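Local coordinates for protein PppA (Pseudomonas aeruginosa, PDB 6JKV) that probably removes phosphate from serine and threonine residues of proteins as a manganese-binding PP2C-family phosphatase, and regulates type VI secretion, at residues Asp78-Ile83 and Leu123-Ala128; Ala91-Leu96 and Gln132-Trp137; Arg108-Leu113 and Ser117-Thr122. One frame throughout, in Å; residues are numbered along the deposited sequence.

Contact 1: residues Asp78-Ile83 and Leu123-Ala128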
loop_
_atom_site.group_PDB
_atom_site.type_symbol
_atom_site.label_atom_id
_atom_site.label_comp_id
_atom_site.label_asym_id
_atom_site.label_seq_id
_atom_site.Cartn_x
_atom_site.Cartn_y
_atom_site.Cartn_z
ATOM N N ASP A 78 -7.719 -9.445 -4.737
ATOM C CA ASP A 78 -8.711 -10.553 -4.740
ATOM C C ASP A 78 -8.192 -11.758 -3.952
ATOM O O ASP A 78 -9.008 -12.381 -3.245
ATOM C CB ASP A 78 -9.073 -11.002 -6.154
ATOM C CG ASP A 78 -9.791 -9.942 -6.971
ATOM O OD1 ASP A 78 -10.281 -8.955 -6.368
ATOM O OD2 ASP A 78 -9.837 -10.098 -8.211
ATOM N N THR A 79 -6.916 -12.117 -4.114
ATOM C CA THR A 79 -6.305 -13.255 -3.382
ATOM C C THR A 79 -6.295 -12.943 -1.881
ATOM O O THR A 79 -6.616 -13.842 -1.074
ATOM C CB THR A 79 -4.897 -13.578 -3.903
ATOM O OG1 THR A 79 -4.969 -13.867 -5.303
ATOM C CG2 THR A 79 -4.274 -14.745 -3.161
ATOM N N LEU A 80 -5.951 -11.708 -1.510
ATOM C CA LEU A 80 -5.852 -11.333 -0.078
ATOM C C LEU A 80 -7.258 -11.245 0.518
ATOM O O LEU A 80 -7.434 -11.653 1.680
ATOM C CB LEU A 80 -5.076 -10.024 0.066
ATOM C CG LEU A 80 -3.582 -10.132 -0.247
ATOM C CD1 LEU A 80 -2.859 -8.882 0.220
ATOM C CD2 LEU A 80 -2.957 -11.382 0.374
ATOM N N ARG A 81 -8.238 -10.791 -0.263
ATOM C CA ARG A 81 -9.627 -10.656 0.229
ATOM C C ARG A 81 -10.171 -12.038 0.609
ATOM O O ARG A 81 -10.875 -12.139 1.632
ATOM C CB ARG A 81 -10.519 -9.970 -0.812
ATOM C CG ARG A 81 -11.875 -9.545 -0.263
ATOM C CD ARG A 81 -12.903 -9.305 -1.350
ATOM N NE ARG A 81 -12.743 -8.012 -2.008
ATOM C CZ ARG A 81 -12.178 -7.826 -3.206
ATOM N NH1 ARG A 81 -11.709 -8.850 -3.912
ATOM N NH2 ARG A 81 -12.105 -6.605 -3.712
ATOM N N ARG A 82 -9.840 -13.078 -0.159
ATOM C CA ARG A 82 -10.471 -14.407 0.025
ATOM C C ARG A 82 -9.868 -15.124 1.237
ATOM O O ARG A 82 -10.454 -16.129 1.676
ATOM C CB ARG A 82 -10.371 -15.244 -1.251
ATOM C CG ARG A 82 -9.219 -16.235 -1.304
ATOM C CD ARG A 82 -9.506 -17.291 -2.362
ATOM N NE ARG A 82 -10.181 -16.694 -3.509
ATOM C CZ ARG A 82 -9.576 -15.985 -4.463
ATOM N NH1 ARG A 82 -8.265 -15.805 -4.437
ATOM N NH2 ARG A 82 -10.283 -15.467 -5.455
ATOM N N ILE A 83 -8.737 -14.661 1.763
ATOM C CA ILE A 83 -8.079 -15.334 2.918
ATOM C C ILE A 83 -8.974 -15.209 4.149
ATOM O O ILE A 83 -9.380 -14.112 4.517
ATOM C CB ILE A 83 -6.679 -14.765 3.174
ATOM C CG1 ILE A 83 -5.729 -15.155 2.039
ATOM C CG2 ILE A 83 -6.167 -15.204 4.543
ATOM C CD1 ILE A 83 -4.386 -14.491 2.126
ATOM N N LEU A 123 3.257 -3.829 -3.201
ATOM C CA LEU A 123 2.229 -4.109 -2.188
ATOM C C LEU A 123 2.589 -3.392 -0.899
ATOM O O LEU A 123 3.761 -3.387 -0.544
ATOM C CB LEU A 123 2.120 -5.615 -1.951
ATOM C CG LEU A 123 1.170 -5.970 -0.813
ATOM C CD1 LEU A 123 0.118 -6.956 -1.273
ATOM C CD2 LEU A 123 1.930 -6.482 0.396
ATOM N N VAL A 124 1.584 -2.830 -0.238
ATOM C CA VAL A 124 1.662 -2.426 1.189
ATOM C C VAL A 124 0.333 -2.821 1.824
ATOM O O VAL A 124 -0.726 -2.481 1.267
ATOM C CB VAL A 124 1.983 -0.926 1.356
ATOM C CG1 VAL A 124 0.992 -0.033 0.637
ATOM C CG2 VAL A 124 2.071 -0.542 2.821
ATOM N N LEU A 125 0.387 -3.568 2.917
ATOM C CA LEU A 125 -0.829 -3.957 3.658
ATOM C C LEU A 125 -0.612 -3.643 5.134
ATOM O O LEU A 125 0.545 -3.548 5.577
ATOM C CB LEU A 125 -1.198 -5.424 3.391
ATOM C CG LEU A 125 -0.360 -6.517 4.052
ATOM C CD1 LEU A 125 -0.889 -6.874 5.434
ATOM C CD2 LEU A 125 -0.339 -7.763 3.174
ATOM N N LEU A 126 -1.722 -3.408 5.825
ATOM C CA LEU A 126 -1.789 -3.356 7.300
ATOM C C LEU A 126 -2.883 -4.327 7.739
ATOM O O LEU A 126 -3.987 -4.270 7.185
ATOM C CB LEU A 126 -2.074 -1.921 7.747
ATOM C CG LEU A 126 -2.400 -1.740 9.226
ATOM C CD1 LEU A 126 -1.128 -1.784 10.055
ATOM C CD2 LEU A 126 -3.163 -0.444 9.462
ATOM N N ALA A 127 -2.562 -5.214 8.672
ATOM C CA ALA A 127 -3.527 -6.135 9.301
ATOM C C ALA A 127 -3.536 -5.848 10.798
ATOM O O ALA A 127 -2.441 -5.717 11.378
ATOM C CB ALA A 127 -3.153 -7.561 9.013
ATOM N N ALA A 128 -4.721 -5.720 11.384
ATOM C CA ALA A 128 -4.891 -5.316 12.791
ATOM C C ALA A 128 -5.784 -6.324 13.504
ATOM O O ALA A 128 -6.754 -6.813 12.898
ATOM C CB ALA A 128 -5.453 -3.916 12.882
#
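Leu80 of helix 69-82 stands opposite Leu125 on strand 120-129, with 9.7 Å between the CA atoms of Leu80 and Leu125, a separation that the leucine side chains bridge. One methyl does the work on the helix side. CD1 of Leu80 lies 3.8 Å from CD1 of Leu123, the two side chains reaching toward each other tip to tip, while the same Leu80 CD1 is 4.0 Å from CD2 of Leu125, whose side chain crosses that of Leu80 at about a right angle. Leu123 and Leu125 come from the same face of the strand because they are two positions apart. The CG of Leu125 is held between its backbone N and carbonyl carbon (chi1 74°), whereas that of Leu123 extends anti to the backbone N, so that the two side chains leave the strand along different paths and still converge on one methyl group.

The neighbours are apolar as well. Val58 of the adjoining strand touches both Leu80 and Leu125, and helix 89-114 contributes Leu96 beside Leu125 and Leu100 beside Leu123. The salt bridge between Arg81 and Asp78, in which NH1 of Arg81 donates to OD1 of Asp78 at 2.8 Å, takes no part in this apolar contact. Its carboxylate oxygen lies nearly in the guanidinium plane, but is met on its anti side and 30° out of the carboxylate plane.

No hydrogen bond or charge pair spans the two segments. Between them the contact of three buried leucines is purely apolar, with no directional bond; it is small, and the surrounding apolar side chains share in holding the helix against the sheet.

Contact 2: residues Ala91-Leu96 and Gln132-Trp137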
loop_
_atom_site.group_PDB
_atom_site.type_symbol
_atom_site.label_atom_id
_atom_site.label_comp_id
_atom_site.label_asym_id
_atom_site.label_seq_id
_atom_site.Cartn_x
_atom_site.Cartn_y
_atom_site.Cartn_z
ATOM N N ALA A 91 -0.860 -15.709 12.918
ATOM C CA ALA A 91 -1.326 -16.766 11.991
ATOM C C ALA A 91 -1.889 -16.112 10.730
ATOM O O ALA A 91 -1.589 -16.599 9.629
ATOM C CB ALA A 91 -2.344 -17.666 12.648
ATOM N N TYR A 92 -2.676 -15.048 10.900
ATOM C CA TYR A 92 -3.248 -14.266 9.779
ATOM C C TYR A 92 -2.106 -13.761 8.895
ATOM O O TYR A 92 -2.161 -13.955 7.677
ATOM C CB TYR A 92 -4.136 -13.134 10.299
ATOM C CG TYR A 92 -4.964 -12.458 9.238
ATOM C CD1 TYR A 92 -5.627 -13.189 8.259
ATOM C CD2 TYR A 92 -5.125 -11.085 9.233
ATOM C CE1 TYR A 92 -6.403 -12.570 7.293
ATOM C CE2 TYR A 92 -5.892 -10.450 8.270
ATOM C CZ TYR A 92 -6.540 -11.194 7.303
ATOM O OH TYR A 92 -7.306 -10.568 6.371
ATOM N N VAL A 93 -1.071 -13.190 9.514
ATOM C CA VAL A 93 0.097 -12.613 8.789
ATOM C C VAL A 93 0.811 -13.724 8.017
ATOM O O VAL A 93 1.175 -13.472 6.851
ATOM C CB VAL A 93 1.046 -11.869 9.746
ATOM C CG1 VAL A 93 2.398 -11.603 9.111
ATOM C CG2 VAL A 93 0.409 -10.580 10.236
ATOM N N GLY A 94 0.994 -14.901 8.630
ATOM C CA GLY A 94 1.534 -16.084 7.937
ATOM C C GLY A 94 0.726 -16.428 6.694
ATOM O O GLY A 94 1.337 -16.694 5.636
ATOM N N ALA A 95 -0.605 -16.402 6.805
ATOM C CA ALA A 95 -1.525 -16.726 5.690
ATOM C C ALA A 95 -1.405 -15.660 4.598
ATOM O O ALA A 95 -1.435 -16.039 3.413
ATOM C CB ALA A 95 -2.949 -16.851 6.184
ATOM N N LEU A 96 -1.269 -14.382 4.979
ATOM C CA LEU A 96 -1.093 -13.273 4.007
ATOM C C LEU A 96 0.203 -13.486 3.223
ATOM O O LEU A 96 0.171 -13.347 1.979
ATOM C CB LEU A 96 -1.075 -11.927 4.732
ATOM C CG LEU A 96 -2.373 -11.529 5.434
ATOM C CD1 LEU A 96 -2.113 -10.407 6.418
ATOM C CD2 LEU A 96 -3.438 -11.116 4.430
ATOM N N GLN A 132 -2.773 -4.820 18.436
ATOM C CA GLN A 132 -1.570 -5.171 17.648
ATOM C C GLN A 132 -1.902 -5.076 16.165
ATOM O O GLN A 132 -3.049 -5.383 15.764
ATOM C CB GLN A 132 -1.014 -6.547 18.009
ATOM C CG GLN A 132 -2.061 -7.539 18.480
ATOM C CD GLN A 132 -1.422 -8.712 19.181
ATOM O OE1 GLN A 132 -0.587 -8.532 20.071
ATOM N NE2 GLN A 132 -1.794 -9.917 18.763
ATOM N N ALA A 133 -0.917 -4.645 15.387
ATOM C CA ALA A 133 -1.020 -4.590 13.922
ATOM C C ALA A 133 0.310 -5.013 13.315
ATOM O O ALA A 133 1.328 -4.992 14.020
ATOM C CB ALA A 133 -1.440 -3.213 13.470
ATOM N N SER A 134 0.259 -5.446 12.063
ATOM C CA SER A 134 1.439 -5.829 11.259
ATOM C C SER A 134 1.343 -5.136 9.907
ATOM O O SER A 134 0.239 -5.077 9.344
ATOM C CB SER A 134 1.538 -7.320 11.111
ATOM O OG SER A 134 1.696 -7.948 12.373
ATOM N N CYS A 135 2.468 -4.627 9.419
ATOM C CA CYS A 135 2.606 -4.097 8.049
ATOM C C CYS A 135 3.500 -5.052 7.263
ATOM O O CYS A 135 4.602 -5.379 7.738
ATOM C CB CYS A 135 3.184 -2.689 8.056
ATOM S SG CYS A 135 3.639 -2.077 6.413
ATOM N N LEU A 136 3.013 -5.506 6.112
ATOM C CA LEU A 136 3.831 -6.234 5.115
ATOM C C LEU A 136 3.914 -5.359 3.867
ATOM O O LEU A 136 2.884 -4.800 3.458
ATOM C CB LEU A 136 3.187 -7.581 4.787
ATOM C CG LEU A 136 3.221 -8.630 5.893
ATOM C CD1 LEU A 136 2.231 -9.753 5.602
ATOM C CD2 LEU A 136 4.625 -9.180 6.081
ATOM N N TRP A 137 5.097 -5.238 3.281
ATOM C CA TRP A 137 5.251 -4.424 2.052
ATOM C C TRP A 137 6.412 -4.926 1.200
ATOM O O TRP A 137 7.360 -5.565 1.716
ATOM C CB TRP A 137 5.394 -2.940 2.400
ATOM C CG TRP A 137 6.799 -2.491 2.647
ATOM C CD1 TRP A 137 7.648 -1.938 1.734
ATOM C CD2 TRP A 137 7.516 -2.525 3.895
ATOM N NE1 TRP A 137 8.845 -1.632 2.322
ATOM C CE2 TRP A 137 8.791 -1.975 3.646
ATOM C CE3 TRP A 137 7.210 -2.960 5.190
ATOM C CZ2 TRP A 137 9.754 -1.855 4.646
ATOM C CZ3 TRP A 137 8.163 -2.839 6.177
ATOM C CH2 TRP A 137 9.415 -2.286 5.908
#
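Val93 meets Ser134 and Leu136 where helix 89-114 lies along an outer face of the PP2C beta-sandwich, in which two antiparallel sheets are flanked by helices. Over this stretch the helix runs nearly parallel to strand 132-138, with 14° between their directions and 9.9 Å between the segment axes.

Going along the helix, Tyr92 makes no contact with this strand and serves other partners: it touches Ala127 of the neighbouring strand and Ile83, and its ring makes a cation-pi interaction with Arg129. Val93 follows and divides its two methyls between two strand residues. Its CG1, anti to the backbone N (chi1 165°), extends to CD1 of Leu136 at 4.0 Å, the two side chains crossing at a slant. Its CG2 takes the other branch and sits against Ser134, 3.6 Å from CB and equally 3.6 Å from OG, so the methyl touches CB and OG alike. Ser134 and Leu136 can both be reached because alternate residues of the strand face the helix, whereas the side chains of Ala133 and Cys135 point to the other side of the sheet.

Gly94 brings no side chain to the sheet; its carbonyl oxygen accepts a hydrogen bond from OG1 of Thr98, one turn on. Leu96 then returns to the strand, a turn after Tyr92, whose backbone carbonyl O accepts the N-H of Leu96. The CD1 of Leu96 lies over the rim of one face of the Tyr92 ring, 4.1 Å above the plane. Against strand 132-138 itself Leu96 offers its root, with CB 4.1 Å from Leu136 CD1, the same methyl that Val93 CG1 touches.

Contact 3: residues Arg108-Leu113 and Ser117-Thr122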
loop_
_atom_site.group_PDB
_atom_site.type_symbol
_atom_site.label_atom_id
_atom_site.label_comp_id
_atom_site.label_asym_id
_atom_site.label_seq_id
_atom_site.Cartn_x
_atom_site.Cartn_y
_atom_site.Cartn_z
ATOM N N ARG A 108 4.660 -14.676 -12.177
ATOM C CA ARG A 108 5.920 -15.096 -12.838
ATOM C C ARG A 108 5.611 -16.031 -14.010
ATOM O O ARG A 108 6.125 -15.789 -15.110
ATOM C CB ARG A 108 6.849 -15.792 -11.845
ATOM C CG ARG A 108 7.464 -14.849 -10.824
ATOM C CD ARG A 108 8.455 -13.879 -11.428
ATOM N NE ARG A 108 9.739 -14.516 -11.685
ATOM C CZ ARG A 108 10.827 -13.879 -12.101
ATOM N NH1 ARG A 108 10.793 -12.574 -12.313
ATOM N NH2 ARG A 108 11.949 -14.548 -12.306
ATOM N N GLN A 109 4.791 -17.052 -13.764
ATOM C CA GLN A 109 4.357 -18.035 -14.790
ATOM C C GLN A 109 3.710 -17.293 -15.970
ATOM O O GLN A 109 4.110 -17.554 -17.126
ATOM C CB GLN A 109 3.406 -19.057 -14.163
ATOM C CG GLN A 109 2.627 -19.894 -15.173
ATOM C CD GLN A 109 1.284 -20.328 -14.638
ATOM O OE1 GLN A 109 0.466 -19.500 -14.251
ATOM N NE2 GLN A 109 1.039 -21.632 -14.624
ATOM N N GLU A 110 2.756 -16.395 -15.692
ATOM C CA GLU A 110 1.971 -15.699 -16.745
ATOM C C GLU A 110 2.893 -14.789 -17.565
ATOM O O GLU A 110 2.777 -14.785 -18.807
ATOM C CB GLU A 110 0.809 -14.912 -16.132
ATOM C CG GLU A 110 -0.069 -14.224 -17.165
ATOM C CD GLU A 110 -0.896 -15.169 -18.021
ATOM O OE1 GLU A 110 -1.118 -16.310 -17.594
ATOM O OE2 GLU A 110 -1.296 -14.760 -19.130
ATOM N N ALA A 111 3.774 -14.040 -16.895
ATOM C CA ALA A 111 4.693 -13.085 -17.552
ATOM C C ALA A 111 5.659 -13.858 -18.456
ATOM O O ALA A 111 5.881 -13.428 -19.613
ATOM C CB ALA A 111 5.424 -12.257 -16.518
ATOM N N GLY A 112 6.203 -14.970 -17.955
ATOM C CA GLY A 112 7.058 -15.871 -18.741
ATOM C C GLY A 112 6.338 -16.349 -19.988
ATOM O O GLY A 112 6.922 -16.252 -21.086
ATOM N N LEU A 113 5.093 -16.806 -19.832
ATOM C CA LEU A 113 4.265 -17.313 -20.954
ATOM C C LEU A 113 4.104 -16.218 -22.015
ATOM O O LEU A 113 4.342 -16.501 -23.201
ATOM C CB LEU A 113 2.901 -17.776 -20.439
ATOM C CG LEU A 113 1.862 -18.068 -21.525
ATOM C CD1 LEU A 113 2.321 -19.201 -22.442
ATOM C CD2 LEU A 113 0.508 -18.392 -20.911
ATOM N N SER A 117 8.208 -7.950 -20.765
ATOM C CA SER A 117 9.318 -7.463 -19.912
ATOM C C SER A 117 8.787 -6.982 -18.561
ATOM O O SER A 117 9.459 -7.238 -17.554
ATOM C CB SER A 117 10.090 -6.384 -20.615
ATOM O OG SER A 117 10.782 -6.913 -21.738
ATOM N N VAL A 118 7.621 -6.336 -18.536
ATOM C CA VAL A 118 7.069 -5.716 -17.291
ATOM C C VAL A 118 5.709 -6.334 -16.974
ATOM O O VAL A 118 4.781 -6.196 -17.796
ATOM C CB VAL A 118 6.963 -4.185 -17.405
ATOM C CG1 VAL A 118 6.665 -3.561 -16.050
ATOM C CG2 VAL A 118 8.220 -3.578 -18.004
ATOM N N MET A 119 5.606 -6.976 -15.812
ATOM C CA MET A 119 4.319 -7.463 -15.263
ATOM C C MET A 119 4.497 -7.674 -13.760
ATOM O O MET A 119 5.089 -8.681 -13.343
ATOM C CB MET A 119 3.873 -8.759 -15.943
ATOM C CG MET A 119 2.535 -9.286 -15.428
ATOM S SD MET A 119 1.959 -10.772 -16.283
ATOM C CE MET A 119 1.619 -10.137 -17.922
ATOM N N GLY A 120 4.035 -6.717 -12.967
ATOM C CA GLY A 120 4.157 -6.820 -11.513
ATOM C C GLY A 120 3.339 -5.774 -10.803
ATOM O O GLY A 120 2.582 -5.025 -11.449
ATOM N N SER A 121 3.495 -5.724 -9.491
ATOM C CA SER A 121 2.813 -4.731 -8.644
ATOM C C SER A 121 3.518 -4.661 -7.301
ATOM O O SER A 121 3.923 -5.702 -6.768
ATOM C CB SER A 121 1.348 -5.046 -8.479
ATOM O OG SER A 121 0.751 -4.189 -7.515
ATOM N N THR A 122 3.667 -3.448 -6.789
ATOM C CA THR A 122 4.086 -3.233 -5.391
ATOM C C THR A 122 2.950 -3.698 -4.479
ATOM O O THR A 122 1.808 -3.937 -4.952
ATOM C CB THR A 122 4.446 -1.768 -5.135
ATOM O OG1 THR A 122 3.197 -1.098 -4.949
ATOM C CG2 THR A 122 5.245 -1.159 -6.269
#
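Met119 reaches across to Ala111 as an almost straight side chain that bends only at its end. CG is anti to the backbone N (chi1 -179°) and the chain stays extended at the next bond, which carries the sulfur to the helix surface; a turn at chi3 (-67°) then swings CE to one side. The methyl of Ala111 lies over the face of the CG-SD-CE plane, close to its normal. SD rests 3.8 Å from the CB of Ala111, and the CB of Met119 lies 3.9 Å from that same Ala111 methyl, so the small side chain is touched both at the root and near the end of the longer one. SD is also 3.8 Å from the backbone N of Ala111, a measure of how closely the sulfur approaches the helix backbone. The CA atoms of Ala111 and Met119 are 6.1 Å apart, so the two backbones come close here.

Glu110 passes Met119 at an oblique angle and touches it with its aliphatic part, CG standing 4.1 Å from SD. The carboxylate is engaged elsewhere, in salt bridges to Arg114 on one oxygen and Arg106 on the other, so the methionine sees the hydrocarbon stem. Val107 and Arg114 of the same helix, with Val72 of helix 69-82, also touch Met119.

Further along, OG of Ser121 donates to the carbonyl oxygen of Thr122 (2.8 Å), arriving in the carbonyl plane on a lone pair. OG1 of Thr122 accepts from the backbone N of Asp61, a residue that binds both manganese ions, and also hydrogen-bonds with Ser141 OG. The packing of Met119 on Ala111 and Glu110 joins the two sides of the short helix-to-strand connection of the PP2C fold, in which helix 89-114 leads back into a central strand of the sheet that also carries part of the metal site.

Overall arrangement
Along the chain the helical segments come first, in the order 78-83, 91-96 and 108-113, followed by 117-122, 123-128 and 132-137. Contact 3 therefore lies within the chain spans of both other contacts, while contacts 1 and 2 interleave. Contacts 1 and 2, centres about 8 Å apart, pack the two helices on neighbouring strands of one sheet, joined by probable backbone hydrogen bonds. Contact 3, about 20 and 24 Å from their centres, joins the far end of helix 89-114 to the residues leading into strand 120-129. Contact 2 is away from the metals, whereas the side chains of Leu123 in contact 1 and Met119 in contact 3 each lie about 12 Å from a manganese ion.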